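Local coordinates for protein putative 6-phosphogluconolactonase (Neisseria gonorrhoeae, PDB 3LHI) that probably hydrolyses 6-phosphogluconolactone to 6-phosphogluconate, the second step of the oxidative pentose phosphate pathway, at residues 38-43 with 65-70. Numbering follows the deposited sequence.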
ATOM      1  N   LEU A  38       8.496   3.708  -3.872  1.00 10.43           N
ATOM      2  CA  LEU A  38       7.697   2.500  -3.695  1.00  9.97           C
ATOM      3  C   LEU A  38       6.800   2.686  -2.447  1.00 10.17           C
ATOM      4  O   LEU A  38       7.308   3.048  -1.355  1.00 11.27           O
ATOM      5  CB  LEU A  38       8.673   1.353  -3.377  1.00 11.41           C
ATOM      6  CG  LEU A  38       8.071   0.010  -2.936  1.00 10.25           C
ATOM      7  CD1 LEU A  38       7.292  -0.604  -4.113  1.00 11.95           C
ATOM      8  CD2 LEU A  38       9.111  -0.962  -2.411  1.00 11.48           C
ATOM      9  N   ALA A  39       5.500   2.425  -2.586  1.00 10.00           N
ATOM     10  CA  ALA A  39       4.584   2.414  -1.442  1.00  9.93           C
ATOM     11  C   ALA A  39       4.109   0.966  -1.277  1.00  9.51           C
ATOM     12  O   ALA A  39       3.693   0.316  -2.234  1.00 10.96           O
ATOM     13  CB  ALA A  39       3.384   3.379  -1.676  1.00 10.91           C
ATOM     14  N   VAL A  40       4.183   0.465  -0.036  1.00  9.60           N
ATOM     15  CA  VAL A  40       3.744  -0.883   0.287  1.00 10.36           C
ATOM     16  C   VAL A  40       2.625  -0.861   1.332  1.00  9.03           C
ATOM     17  O   VAL A  40       2.468   0.093   2.086  1.00 10.55           O
ATOM     18  CB  VAL A  40       4.934  -1.751   0.803  1.00  9.73           C
ATOM     19  CG1 VAL A  40       6.055  -1.806  -0.273  1.00 12.09           C
ATOM     20  CG2 VAL A  40       5.488  -1.223   2.142  1.00 10.90           C
ATOM     21  N   SER A  41       1.910  -1.981   1.355  1.00 10.73           N
ATOM     22  CA  SER A  41       0.849  -2.214   2.326  1.00 11.27           C
ATOM     23  C   SER A  41       1.333  -3.169   3.418  1.00 12.06           C
ATOM     24  O   SER A  41       2.269  -3.951   3.204  1.00 12.95           O
ATOM     25  CB  SER A  41      -0.402  -2.730   1.621  1.00 12.05           C
ATOM     26  OG  SER A  41      -0.894  -1.767   0.695  1.00 12.61           O
ATOM     27  N   GLY A  42       0.636  -3.167   4.555  1.00 14.68           N
ATOM     28  CA  GLY A  42       1.017  -3.975   5.695  1.00 14.21           C
ATOM     29  C   GLY A  42       0.209  -5.228   5.817  1.00 14.55           C
ATOM     30  O   GLY A  42      -0.250  -5.816   4.852  1.00 15.93           O
ATOM     31  N   GLY A  43       0.084  -5.726   7.055  1.00 18.01           N
ATOM     32  CA  GLY A  43      -0.421  -7.065   7.275  1.00 19.20           C
ATOM     33  C   GLY A  43       0.596  -8.162   7.054  1.00 19.23           C
ATOM     34  O   GLY A  43       1.766  -7.893   6.697  1.00 17.90           O
ATOM     35  N   ILE A  65      10.993   4.505   0.123  1.00 11.55           N
ATOM     36  CA  ILE A  65       9.972   3.528   0.479  1.00 11.48           C
ATOM     37  C   ILE A  65       9.046   4.161   1.505  1.00 10.07           C
ATOM     38  O   ILE A  65       9.480   4.831   2.441  1.00 11.32           O
ATOM     39  CB  ILE A  65      10.584   2.202   1.054  1.00 11.22           C
ATOM     40  CG1 ILE A  65      11.487   1.571   0.007  1.00 11.13           C
ATOM     41  CG2 ILE A  65       9.417   1.234   1.449  1.00 12.45           C
ATOM     42  CD1 ILE A  65      12.144   0.271   0.418  1.00 12.88           C
ATOM     43  N   THR A  66       7.759   3.931   1.316  1.00 11.31           N
ATOM     44  CA  THR A  66       6.749   4.423   2.215  1.00 11.48           C
ATOM     45  C   THR A  66       5.582   3.436   2.241  1.00 10.60           C
ATOM     46  O   THR A  66       5.651   2.330   1.712  1.00 11.11           O
ATOM     47  CB  THR A  66       6.286   5.815   1.748  1.00 11.65           C
ATOM     48  OG1 THR A  66       5.589   6.484   2.829  1.00 13.03           O
ATOM     49  CG2 THR A  66       5.407   5.804   0.466  1.00 14.78           C
ATOM     50  N   LEU A  67       4.523   3.857   2.914  1.00 11.31           N
ATOM     51  CA  LEU A  67       3.325   3.063   3.106  1.00 11.00           C
ATOM     52  C   LEU A  67       2.120   3.541   2.349  1.00 10.24           C
ATOM     53  O   LEU A  67       1.936   4.755   2.207  1.00 13.03           O
ATOM     54  CB  LEU A  67       2.958   3.090   4.598  1.00 11.36           C
ATOM     55  CG  LEU A  67       3.978   2.555   5.554  1.00 13.99           C
ATOM     56  CD1 LEU A  67       3.643   2.870   7.017  1.00 15.75           C
ATOM     57  CD2 LEU A  67       4.112   1.078   5.346  1.00 15.69           C
ATOM     58  N   ALA A  68       1.276   2.616   1.948  1.00 10.28           N
ATOM     59  CA  ALA A  68      -0.030   2.958   1.356  1.00 10.39           C
ATOM     60  C   ALA A  68      -0.986   3.458   2.443  1.00 11.04           C
ATOM     61  O   ALA A  68      -1.928   4.207   2.137  1.00 11.45           O
ATOM     62  CB  ALA A  68      -0.635   1.728   0.693  1.00 13.03           C
ATOM     63  N   ASP A  69      -0.765   3.028   3.689  1.00  9.77           N
ATOM     64  CA  ASP A  69      -1.621   3.358   4.799  1.00 10.16           C
ATOM     65  C   ASP A  69      -0.894   3.008   6.082  1.00 10.48           C
ATOM     66  O   ASP A  69       0.004   2.159   6.077  1.00 11.20           O
ATOM     67  CB  ASP A  69      -3.016   2.703   4.743  1.00 10.80           C
ATOM     68  CG  ASP A  69      -2.985   1.219   4.914  1.00 12.49           C
ATOM     69  OD1 ASP A  69      -2.277   0.548   4.161  1.00 17.17           O
ATOM     70  OD2 ASP A  69      -3.722   0.700   5.781  1.00 13.56           O
ATOM     71  N   GLU A  70      -1.282   3.670   7.173  1.00 10.15           N
ATOM     72  CA  GLU A  70      -0.645   3.439   8.465  1.00 10.11           C
ATOM     73  C   GLU A  70      -1.659   3.576   9.559  1.00 10.43           C
ATOM     74  O   GLU A  70      -2.618   4.349   9.480  1.00 11.77           O
ATOM     75  CB  GLU A  70       0.540   4.375   8.649  1.00 11.68           C
ATOM     76  CG  GLU A  70       1.299   4.316   9.969  1.00 11.52           C
ATOM     77  CD  GLU A  70       1.908   2.967  10.339  1.00 11.87           C
ATOM     78  OE1 GLU A  70       1.162   1.990  10.426  1.00 12.08           O
ATOM     79  OE2 GLU A  70       3.117   2.916  10.548  1.00 14.15           O
TER
HETATM   80  O   HOH W   1      -1.909  -1.989   4.779  1.00 20.42           O
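Strands 36-40 and 63-71 are the two parallel strands of a beta-alpha-beta unit, joined through helix 47-54, and they pair in register from Leu38 with Ile65 to Val40 with Leu67. Three backbone hydrogen bonds of 2.8 to 2.9 Å stitch them together: Thr66 N to Leu38 O, Val40 N to Thr66 O and, where pairing with 36-40 ends, Ala68 N to Val40 O. The same carbonyls also take CA-H...O contacts, such as Ile65 CA to Leu38 O at 3.3 Å. On one face, Leu38 CD2 meets Ile65 CG1, and Val40 CG2 lies 4.2 Å from Leu67 CD2, the two side chains crossing obliquely. Val40 CG2 gets there from between its own backbone N and carbonyl carbon, and it also rests 3.6 Å from Thr66 O. On the other face, Ala39 CB touches Thr66 CG2 at 3.8 Å, while Thr66 OG1 hydrogen-bonds Ile100 O. Past the end of 36-40, at the break in 63-71, Ser41 OG comes within 3.5 Å of Ala68 CB while hydrogen-bonding Ile132 O, and a water bridges the two segments, accepting from Gly42 N and donating to Asp69 OD1 at 2.6 Å. Asp69 OD2 hydrogen-bonds Ser143 OG. The pair is buried in the central sheet: strand 130-133 flanks 36-40, short strand 98-99 flanks 63-71, and helix 81-88 packs against Val40 and Leu67.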